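Local structure of vacuolar protein sorting protein 36 (Saccharomyces cerevisiae, 2CAY) at residues R50-I55 / I65-P70; S59-Y64 / G76-D81; D80-V85 / L98-K103. The protein probably acts as part of the ESCRT-II complex in multivesicular-body sorting, its N-terminal split PH (GLUE) domain linking the complex to membranes and to ESCRT-I. One frame throughout, in Å; residues are numbered along the deposited sequence.

Contact 1 of 3, residues R50-I55 / I65-P70; sequences RQRGRI and IDDAKP
D67 lies over the backbone of R52 and G53, where the hairpin of strands 53-58 and 61-66 frays at its open end. Its CB points at the facing segment and sits 3.2 Å from R52 O. The next atom, CG, is turned anti to D67's own carbonyl carbon (chi1 -81°) and remains close to the same oxygen. The carboxylate then divides its two oxygens. OD1 reaches the glycine, 3.5 Å from G53 CA, whereas OD2 presses on the aliphatic part of R52, 3.1 Å from R52 CG. The two side chains cross at about a right angle, and this contact is with methylene carbon, not with the guanidinium: R52 NE stays 5.1 Å from D67 OD2. Beneath them the strands are antiparallel. R54 and I65 form a hydrogen-bonded pair, with I65 N giving R54 O a nearly straight bond of 2.8 Å. G53 faces D66 as a non-hydrogen-bonded pair and, with no side chain, brings its CA close to I65 O. Beyond the pair, D67 N reaches R52 O on a lone pair at 2.9 Å, and water 1 joins the same oxygen to A68 N. D66 begins an Asx motif, its OD2 accepting from K69 N on the anti side of the carboxylate. Its OD1 takes a bond from Y64 OH and, at 2.9 Å, one from water 2, which also meets R52 N. R52 O thus accepts from an amide and a water, with Y64 OH also close by, while both oxygens of D66 are engaged by donors, so the fraying strand ends remain joined through polar groups. Arginines around the two aspartates, none in salt-bridge contact across the segments, would be expected to favour their negative charge.

Contact 2 of 3, residues S59-Y64 / G76-D81; sequences SQRIIY and GLELDD
I62 and L79 meet through their outer carbons on the core side of the sheet, I62 CD1 lying 3.8 Å from L79 CD2. The two side chains cross at about a right angle. The other methyl of L79, CD1, lies against S59 O at 3.7 Å, so the leucine forks between the isoleucine and the backbone before the strand. Strands 61-66 and 75-78 are neighbours in an antiparallel sheet of the PH-type fold, and here I62 and L79 face the C-terminal helix 122-137, from which T128 touches I62, and A131 and I135 touch L79.

R61 and E78, a non-hydrogen-bonded pair, run side by side on the other face and point the same way. R61 sets its CG anti to the carbonyl carbon and bends at chi3 (-73°); E78 bends earlier, at chi2 (-75°). The meeting is between carbon and oxygen, R61 CG to E78 OE1 at 3.6 Å, although the guanidinium and carboxylate planes are only 13° apart. Their charged ends are bonded to others: R61 NE to E29, E78 OE1 to R26. One face of the guanidinium carries I63 CD1, towards its rim.

Between the two layers, I62 and L77 exchange backbone bonds, L77 N to I62 O at 2.8 Å. Q60 O takes L79 N as well as water 3, which itself accepts from D80 N. Since the charged ends of R61 and E78 are paired with outside residues rather than with each other, both would be expected to stay charged, while the face of I62 and L79 meets through carbon.

Contact 3 of 3, residues D80-V85 / L98-K103; sequences DDLAYV and LILFFK
The antiparallel hairpin of strands 82-88 and 97-102 opens with a classic beta bulge, in which A83 and Y84 both face F101. F101 O takes A83 N at 2.8 Å and, weakly, Y84 N at 3.4 Å; one carbonyl thus serves two successive amides and the register slips by a residue. F101 N returns a bond to Y84 O. Before the bulge, K103 N donates to D81 O at 2.9 Å, and that oxygen also lies at the edge of the F102 ring, in its plane. L82 brings CD2 to F102 CD1 at 3.7 Å, the two side chains crossing obliquely.

Strand 82-88 is an edge strand of the second sheet of the PH-type fold, with 97-102 as its neighbour, and the two faces of the pair pack differently. V85 and L100 lie side by side; V85 CG1, anti to the carbonyl carbon (chi1 -49°), is set beside L100 CD2 at 3.5 Å. L98 CD1 also touches V85 CB, the side chains crossing at an angle, and L132 and E129 of helix 122-137 touch V85. Y84 and F101 occupy the other face, F101 CD2 against Y84 CB at 4.1 Å. That face meets another copy: F101 stacks with Y84 of the second subunit, edge-to-face with its F101, and Y84 OH bonds to E110 O there.

K103 closes the end with an extended chain. Its CG passes A83 CB at 4.0 Å, its CE is in contact with the carbonyl oxygens of both D80 and L82, and NZ makes a weak bond to D80 O. NZ also approaches D80 OD1, at 4.2 Å, without forming a salt bridge.

How the contacts relate
Contact 1 comes first along the chain and shares strand 61-66 with contact 2, so the two lie in the same sheet, where 53-58, 61-66 and 75-78 are neighbours; their segments alternate and their centres are 16 Å apart. Y64, on the 59-64 segment of contact 2, reaches the 50-55 backbone of contact 1 with its hydroxyl. Contact 3 belongs to the other sheet, yet begins on D80 and D81, where contact 2 ends, its centre only 10 Å away. Between them L77 and I62 pack on L100, joining the two sheets through the core. Contacts 1 and 3 are 21 Å apart between centres, on opposite sides of the chain's centre, so contact 2 bridges the fold between them.

Contact 1 of 3, residues R50-I55 / I65-P70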
loop_
_atom_site.group_PDB
_atom_site.type_symbol
_atom_site.label_atom_id
_atom_site.label_comp_id
_atom_site.label_asym_id
_atom_site.label_seq_id
_atom_site.Cartn_x
_atom_site.Cartn_y
_atom_site.Cartn_z
ATOM N N ARG A 50 7.942 7.300 -23.779
ATOM C CA ARG A 50 8.516 6.015 -23.381
ATOM C C ARG A 50 7.422 5.220 -22.677
ATOM O O ARG A 50 7.633 4.688 -21.598
ATOM C CB ARG A 50 9.710 6.185 -22.441
ATOM C CG ARG A 50 10.883 7.106 -22.942
ATOM C CD ARG A 50 11.663 6.477 -24.031
ATOM N NE ARG A 50 12.670 7.398 -24.574
ATOM C CZ ARG A 50 12.412 8.383 -25.446
ATOM N NH1 ARG A 50 11.176 8.600 -25.904
ATOM N NH2 ARG A 50 13.409 9.155 -25.884
ATOM N N GLN A 51 6.266 5.160 -23.314
ATOM C CA GLN A 51 5.068 4.576 -22.743
ATOM C C GLN A 51 4.676 3.177 -23.251
ATOM O O GLN A 51 3.737 2.571 -22.719
ATOM C CB GLN A 51 3.906 5.567 -22.878
ATOM C CG GLN A 51 4.044 6.752 -21.907
ATOM C CD GLN A 51 4.246 6.290 -20.434
ATOM O OE1 GLN A 51 5.253 6.588 -19.822
ATOM N NE2 GLN A 51 3.282 5.570 -19.900
ATOM N N ARG A 52 5.395 2.656 -24.249
ATOM C CA ARG A 52 5.120 1.309 -24.760
ATOM C C ARG A 52 6.393 0.697 -25.331
ATOM O O ARG A 52 6.873 1.067 -26.426
ATOM C CB ARG A 52 3.988 1.313 -25.786
ATOM C CG ARG A 52 3.503 -0.077 -26.207
ATOM C CD ARG A 52 2.355 0.032 -27.225
ATOM N NE ARG A 52 1.227 0.794 -26.660
ATOM C CZ ARG A 52 0.949 2.072 -26.931
ATOM N NH1 ARG A 52 1.702 2.765 -27.794
ATOM N NH2 ARG A 52 -0.098 2.659 -26.340
ATOM N N GLY A 53 6.937 -0.232 -24.558
ATOM C CA GLY A 53 8.168 -0.916 -24.879
ATOM C C GLY A 53 8.228 -2.289 -24.239
ATOM O O GLY A 53 7.376 -2.653 -23.392
ATOM N N ARG A 54 9.200 -3.071 -24.669
ATOM C CA ARG A 54 9.514 -4.317 -23.993
ATOM C C ARG A 54 10.522 -3.998 -22.899
ATOM O O ARG A 54 11.366 -3.088 -23.039
ATOM C CB ARG A 54 10.113 -5.337 -24.969
ATOM C CG ARG A 54 9.083 -5.952 -25.885
ATOM C CD ARG A 54 9.680 -7.163 -26.577
ATOM N NE ARG A 54 10.745 -6.714 -27.459
ATOM C CZ ARG A 54 11.604 -7.515 -28.084
ATOM N NH1 ARG A 54 11.539 -8.843 -27.921
ATOM N NH2 ARG A 54 12.532 -6.972 -28.867
ATOM N N ILE A 55 10.426 -4.731 -21.796
ATOM C CA ILE A 55 11.348 -4.543 -20.705
ATOM C C ILE A 55 12.175 -5.822 -20.579
ATOM O O ILE A 55 11.618 -6.927 -20.630
ATOM C CB ILE A 55 10.599 -4.103 -19.372
ATOM C CG1 ILE A 55 11.556 -3.442 -18.375
ATOM C CG2 ILE A 55 9.850 -5.269 -18.723
ATOM C CD1 ILE A 55 11.921 -1.982 -18.744
ATOM N N ILE A 65 13.182 -1.246 -24.198
ATOM C CA ILE A 65 13.263 -1.191 -25.681
ATOM C C ILE A 65 11.978 -0.586 -26.246
ATOM O O ILE A 65 10.904 -1.227 -26.224
ATOM C CB ILE A 65 13.518 -2.597 -26.332
ATOM C CG1 ILE A 65 14.773 -3.276 -25.759
ATOM C CG2 ILE A 65 13.570 -2.483 -27.868
ATOM C CD1 ILE A 65 16.082 -2.452 -25.874
ATOM N N ASP A 66 12.079 0.648 -26.736
ATOM C CA ASP A 66 10.925 1.356 -27.271
ATOM C C ASP A 66 10.265 0.630 -28.448
ATOM O O ASP A 66 10.954 0.196 -29.370
ATOM C CB ASP A 66 11.320 2.793 -27.656
ATOM C CG ASP A 66 10.115 3.675 -27.864
ATOM O OD1 ASP A 66 9.303 3.835 -26.905
ATOM O OD2 ASP A 66 9.955 4.173 -29.005
ATOM N N ASP A 67 8.940 0.477 -28.425
ATOM C CA ASP A 67 8.262 -0.228 -29.509
ATOM C C ASP A 67 8.370 0.562 -30.822
ATOM O O ASP A 67 8.673 -0.023 -31.856
ATOM C CB ASP A 67 6.791 -0.495 -29.193
ATOM C CG ASP A 67 6.581 -1.727 -28.287
ATOM O OD1 ASP A 67 7.541 -2.497 -27.993
ATOM O OD2 ASP A 67 5.419 -1.933 -27.878
ATOM N N ALA A 68 8.145 1.876 -30.753
ATOM C CA ALA A 68 8.046 2.730 -31.935
ATOM C C ALA A 68 9.423 3.017 -32.557
ATOM O O ALA A 68 9.610 2.850 -33.774
ATOM C CB ALA A 68 7.298 4.043 -31.602
ATOM N N LYS A 69 10.385 3.429 -31.735
ATOM C CA LYS A 69 11.717 3.788 -32.234
ATOM C C LYS A 69 12.819 3.115 -31.408
ATOM O O LYS A 69 13.471 3.779 -30.595
ATOM C CB LYS A 69 11.870 5.313 -32.209
ATOM C CG LYS A 69 10.772 6.075 -32.965
ATOM C CD LYS A 69 10.851 7.568 -32.689
ATOM C CE LYS A 69 9.556 8.266 -33.098
ATOM N NZ LYS A 69 9.382 9.581 -32.387
ATOM N N PRO A 70 13.011 1.789 -31.593
ATOM C CA PRO A 70 13.954 1.070 -30.707
ATOM C C PRO A 70 15.401 1.539 -30.780
ATOM O O PRO A 70 16.102 1.525 -29.772
ATOM C CB PRO A 70 13.822 -0.396 -31.129
ATOM C CG PRO A 70 13.176 -0.377 -32.483
ATOM C CD PRO A 70 12.350 0.884 -32.554
HETATM O O HOH W 1 6.405 2.969 -28.460
HETATM O O HOH W 2 6.547 4.636 -26.446
#

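Contact 2 of 3, residues S59-Y64 / G76-D81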
loop_
_atom_site.group_PDB
_atom_site.type_symbol
_atom_site.label_atom_id
_atom_site.label_comp_id
_atom_site.label_asym_id
_atom_site.label_seq_id
_atom_site.Cartn_x
_atom_site.Cartn_y
_atom_site.Cartn_z
ATOM N N SER A 59 21.455 -9.866 -16.162
ATOM C CA SER A 59 22.342 -10.000 -15.044
ATOM C C SER A 59 22.911 -8.649 -14.514
ATOM O O SER A 59 23.321 -8.580 -13.377
ATOM C CB SER A 59 23.527 -10.949 -15.423
ATOM O OG SER A 59 24.074 -10.661 -16.715
ATOM N N GLN A 60 22.920 -7.604 -15.334
ATOM C CA GLN A 60 23.532 -6.333 -14.959
ATOM C C GLN A 60 22.582 -5.156 -14.977
ATOM O O GLN A 60 22.859 -4.155 -14.332
ATOM C CB GLN A 60 24.660 -5.989 -15.949
ATOM C CG GLN A 60 25.791 -7.024 -15.976
ATOM C CD GLN A 60 26.888 -6.628 -16.943
ATOM O OE1 GLN A 60 27.019 -5.465 -17.292
ATOM N NE2 GLN A 60 27.682 -7.606 -17.379
ATOM N N ARG A 61 21.527 -5.237 -15.782
ATOM C CA ARG A 61 20.721 -4.040 -16.127
ATOM C C ARG A 61 19.228 -4.332 -16.222
ATOM O O ARG A 61 18.826 -5.474 -16.441
ATOM C CB ARG A 61 21.171 -3.443 -17.473
ATOM C CG ARG A 61 22.596 -2.825 -17.424
ATOM C CD ARG A 61 22.916 -2.039 -18.691
ATOM N NE ARG A 61 23.153 -2.921 -19.832
ATOM C CZ ARG A 61 23.351 -2.481 -21.076
ATOM N NH1 ARG A 61 23.320 -1.178 -21.349
ATOM N NH2 ARG A 61 23.572 -3.349 -22.061
ATOM N N ILE A 62 18.424 -3.273 -16.129
ATOM C CA ILE A 62 17.064 -3.277 -16.641
ATOM C C ILE A 62 17.076 -2.420 -17.894
ATOM O O ILE A 62 17.589 -1.284 -17.883
ATOM C CB ILE A 62 16.043 -2.703 -15.596
ATOM C CG1 ILE A 62 15.894 -3.667 -14.411
ATOM C CG2 ILE A 62 14.693 -2.428 -16.279
ATOM C CD1 ILE A 62 15.438 -2.973 -13.037
ATOM N N ILE A 63 16.514 -2.944 -18.972
ATOM C CA ILE A 63 16.575 -2.287 -20.259
ATOM C C ILE A 63 15.204 -2.088 -20.841
ATOM O O ILE A 63 14.420 -3.016 -20.940
ATOM C CB ILE A 63 17.444 -3.097 -21.248
ATOM C CG1 ILE A 63 18.916 -3.164 -20.763
ATOM C CG2 ILE A 63 17.305 -2.524 -22.704
ATOM C CD1 ILE A 63 19.741 -4.230 -21.517
ATOM N N TYR A 64 14.900 -0.858 -21.226
ATOM C CA TYR A 64 13.643 -0.551 -21.907
ATOM C C TYR A 64 13.882 -0.422 -23.406
ATOM O O TYR A 64 14.680 0.435 -23.823
ATOM C CB TYR A 64 13.036 0.737 -21.323
ATOM C CG TYR A 64 11.885 1.305 -22.120
ATOM C CD1 TYR A 64 10.549 0.927 -21.851
ATOM C CD2 TYR A 64 12.123 2.210 -23.160
ATOM C CE1 TYR A 64 9.503 1.436 -22.605
ATOM C CE2 TYR A 64 11.079 2.722 -23.919
ATOM C CZ TYR A 64 9.781 2.329 -23.628
ATOM O OH TYR A 64 8.760 2.837 -24.378
ATOM N N GLY A 76 18.675 2.153 -20.575
ATOM C CA GLY A 76 19.185 1.180 -19.638
ATOM C C GLY A 76 19.391 1.780 -18.261
ATOM O O GLY A 76 19.699 2.971 -18.124
ATOM N N LEU A 77 19.196 0.953 -17.244
ATOM C CA LEU A 77 19.472 1.306 -15.872
ATOM C C LEU A 77 20.425 0.264 -15.275
ATOM O O LEU A 77 20.180 -0.941 -15.424
ATOM C CB LEU A 77 18.097 1.264 -15.126
ATOM C CG LEU A 77 17.678 2.172 -13.973
ATOM C CD1 LEU A 77 17.702 3.650 -14.365
ATOM C CD2 LEU A 77 16.289 1.823 -13.554
ATOM N N GLU A 78 21.474 0.662 -14.563
ATOM C CA GLU A 78 22.342 -0.342 -13.917
ATOM C C GLU A 78 21.725 -0.881 -12.630
ATOM O O GLU A 78 21.376 -0.107 -11.752
ATOM C CB GLU A 78 23.729 0.207 -13.559
ATOM C CG GLU A 78 24.485 0.940 -14.675
ATOM C CD GLU A 78 25.060 0.018 -15.734
ATOM O OE1 GLU A 78 25.223 -1.205 -15.506
ATOM O OE2 GLU A 78 25.352 0.541 -16.818
ATOM N N LEU A 79 21.617 -2.206 -12.502
ATOM C CA LEU A 79 21.206 -2.808 -11.224
ATOM C C LEU A 79 22.106 -2.379 -10.056
ATOM O O LEU A 79 21.648 -2.244 -8.925
ATOM C CB LEU A 79 21.161 -4.334 -11.320
ATOM C CG LEU A 79 20.127 -4.956 -12.258
ATOM C CD1 LEU A 79 20.385 -6.496 -12.349
ATOM C CD2 LEU A 79 18.675 -4.633 -11.804
ATOM N N ASP A 80 23.387 -2.178 -10.337
ATOM C CA ASP A 80 24.335 -1.684 -9.333
ATOM C C ASP A 80 23.992 -0.283 -8.769
ATOM O O ASP A 80 24.521 0.096 -7.749
ATOM C CB ASP A 80 25.757 -1.662 -9.895
ATOM C CG ASP A 80 26.804 -1.461 -8.793
ATOM O OD1 ASP A 80 26.976 -2.377 -7.930
ATOM O OD2 ASP A 80 27.436 -0.372 -8.779
ATOM N N ASP A 81 23.119 0.470 -9.424
ATOM C CA ASP A 81 22.695 1.796 -8.917
ATOM C C ASP A 81 21.424 1.737 -8.018
ATOM O O ASP A 81 20.956 2.777 -7.491
ATOM C CB ASP A 81 22.492 2.747 -10.088
ATOM C CG ASP A 81 23.826 3.130 -10.782
ATOM O OD1 ASP A 81 24.907 2.896 -10.179
ATOM O OD2 ASP A 81 23.774 3.649 -11.922
HETATM O O HOH W 3 24.816 -3.198 -12.785
#

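Contact 3 of 3, residues D80-V85 / L98-K103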
loop_
_atom_site.group_PDB
_atom_site.type_symbol
_atom_site.label_atom_id
_atom_site.label_comp_id
_atom_site.label_asym_id
_atom_site.label_seq_id
_atom_site.Cartn_x
_atom_site.Cartn_y
_atom_site.Cartn_z
ATOM N N ASP A 80 23.387 -2.178 -10.337
ATOM C CA ASP A 80 24.335 -1.684 -9.333
ATOM C C ASP A 80 23.992 -0.283 -8.769
ATOM O O ASP A 80 24.521 0.096 -7.749
ATOM C CB ASP A 80 25.757 -1.662 -9.895
ATOM C CG ASP A 80 26.804 -1.461 -8.793
ATOM O OD1 ASP A 80 26.976 -2.377 -7.930
ATOM O OD2 ASP A 80 27.436 -0.372 -8.779
ATOM N N ASP A 81 23.119 0.470 -9.424
ATOM C CA ASP A 81 22.695 1.796 -8.917
ATOM C C ASP A 81 21.424 1.737 -8.018
ATOM O O ASP A 81 20.956 2.777 -7.491
ATOM C CB ASP A 81 22.492 2.747 -10.088
ATOM C CG ASP A 81 23.826 3.130 -10.782
ATOM O OD1 ASP A 81 24.907 2.896 -10.179
ATOM O OD2 ASP A 81 23.774 3.649 -11.922
ATOM N N LEU A 82 20.889 0.531 -7.832
ATOM C CA LEU A 82 19.644 0.332 -7.091
ATOM C C LEU A 82 19.863 -0.209 -5.688
ATOM O O LEU A 82 20.779 -0.994 -5.436
ATOM C CB LEU A 82 18.702 -0.632 -7.848
ATOM C CG LEU A 82 18.240 -0.280 -9.262
ATOM C CD1 LEU A 82 17.179 -1.316 -9.734
ATOM C CD2 LEU A 82 17.679 1.167 -9.389
ATOM N N ALA A 83 18.990 0.209 -4.770
ATOM C CA ALA A 83 18.970 -0.294 -3.413
ATOM C C ALA A 83 17.789 -1.209 -3.107
ATOM O O ALA A 83 17.947 -2.207 -2.357
ATOM C CB ALA A 83 19.061 0.880 -2.376
ATOM N N TYR A 84 16.607 -0.898 -3.665
ATOM C CA TYR A 84 15.419 -1.746 -3.473
ATOM C C TYR A 84 14.545 -1.718 -4.708
ATOM O O TYR A 84 14.580 -0.780 -5.486
ATOM C CB TYR A 84 14.519 -1.252 -2.306
ATOM C CG TYR A 84 15.196 -0.981 -0.985
ATOM C CD1 TYR A 84 15.142 -1.933 0.041
ATOM C CD2 TYR A 84 15.872 0.226 -0.743
ATOM C CE1 TYR A 84 15.765 -1.714 1.288
ATOM C CE2 TYR A 84 16.510 0.465 0.500
ATOM C CZ TYR A 84 16.432 -0.506 1.513
ATOM O OH TYR A 84 17.017 -0.277 2.730
ATOM N N VAL A 85 13.722 -2.755 -4.855
ATOM C CA VAL A 85 12.604 -2.724 -5.777
ATOM C C VAL A 85 11.368 -3.142 -4.973
ATOM O O VAL A 85 11.470 -3.959 -4.045
ATOM C CB VAL A 85 12.829 -3.590 -7.065
ATOM C CG1 VAL A 85 14.160 -3.295 -7.690
ATOM C CG2 VAL A 85 12.751 -5.070 -6.743
ATOM N N LEU A 98 6.240 -1.659 -10.848
ATOM C CA LEU A 98 7.453 -2.003 -10.113
ATOM C C LEU A 98 8.255 -0.712 -9.832
ATOM O O LEU A 98 8.649 -0.017 -10.759
ATOM C CB LEU A 98 8.285 -3.059 -10.849
ATOM C CG LEU A 98 9.571 -3.513 -10.114
ATOM C CD1 LEU A 98 9.217 -4.299 -8.834
ATOM C CD2 LEU A 98 10.473 -4.358 -11.022
ATOM N N ILE A 99 8.444 -0.402 -8.554
ATOM C CA ILE A 99 9.107 0.854 -8.102
ATOM C C ILE A 99 10.583 0.574 -7.825
ATOM O O ILE A 99 10.909 -0.348 -7.073
ATOM C CB ILE A 99 8.460 1.384 -6.776
ATOM C CG1 ILE A 99 6.930 1.334 -6.807
ATOM C CG2 ILE A 99 9.039 2.762 -6.338
ATOM C CD1 ILE A 99 6.333 1.843 -8.029
ATOM N N LEU A 100 11.456 1.323 -8.483
ATOM C CA LEU A 100 12.917 1.174 -8.304
ATOM C C LEU A 100 13.457 2.325 -7.454
ATOM O O LEU A 100 13.322 3.498 -7.844
ATOM C CB LEU A 100 13.618 1.168 -9.674
ATOM C CG LEU A 100 12.956 0.266 -10.722
ATOM C CD1 LEU A 100 13.717 0.354 -12.083
ATOM C CD2 LEU A 100 12.893 -1.160 -10.219
ATOM N N PHE A 101 14.109 1.964 -6.343
ATOM C CA PHE A 101 14.776 2.914 -5.437
ATOM C C PHE A 101 16.280 2.933 -5.675
ATOM O O PHE A 101 16.917 1.858 -5.681
ATOM C CB PHE A 101 14.520 2.499 -3.996
ATOM C CG PHE A 101 13.167 2.867 -3.486
ATOM C CD1 PHE A 101 12.363 3.767 -4.178
ATOM C CD2 PHE A 101 12.759 2.431 -2.234
ATOM C CE1 PHE A 101 11.144 4.141 -3.672
ATOM C CE2 PHE A 101 11.527 2.817 -1.719
ATOM C CZ PHE A 101 10.729 3.670 -2.455
ATOM N N PHE A 102 16.830 4.137 -5.888
ATOM C CA PHE A 102 18.274 4.320 -6.128
ATOM C C PHE A 102 19.068 4.367 -4.834
ATOM O O PHE A 102 18.548 4.759 -3.798
ATOM C CB PHE A 102 18.555 5.615 -6.886
ATOM C CG PHE A 102 17.947 5.668 -8.251
ATOM C CD1 PHE A 102 18.373 4.790 -9.242
ATOM C CD2 PHE A 102 16.970 6.607 -8.542
ATOM C CE1 PHE A 102 17.808 4.825 -10.518
ATOM C CE2 PHE A 102 16.391 6.668 -9.817
ATOM C CZ PHE A 102 16.803 5.770 -10.799
ATOM N N LYS A 103 20.341 4.006 -4.912
ATOM C CA LYS A 103 21.245 4.131 -3.776
ATOM C C LYS A 103 21.493 5.616 -3.449
ATOM O O LYS A 103 21.634 5.983 -2.290
ATOM C CB LYS A 103 22.591 3.464 -4.087
ATOM C CG LYS A 103 22.548 1.956 -4.120
ATOM C CD LYS A 103 23.973 1.446 -4.237
ATOM C CE LYS A 103 24.030 -0.049 -4.178
ATOM N NZ LYS A 103 25.411 -0.454 -4.565
HETATM O O HOH W 4 25.363 -2.735 -5.560
#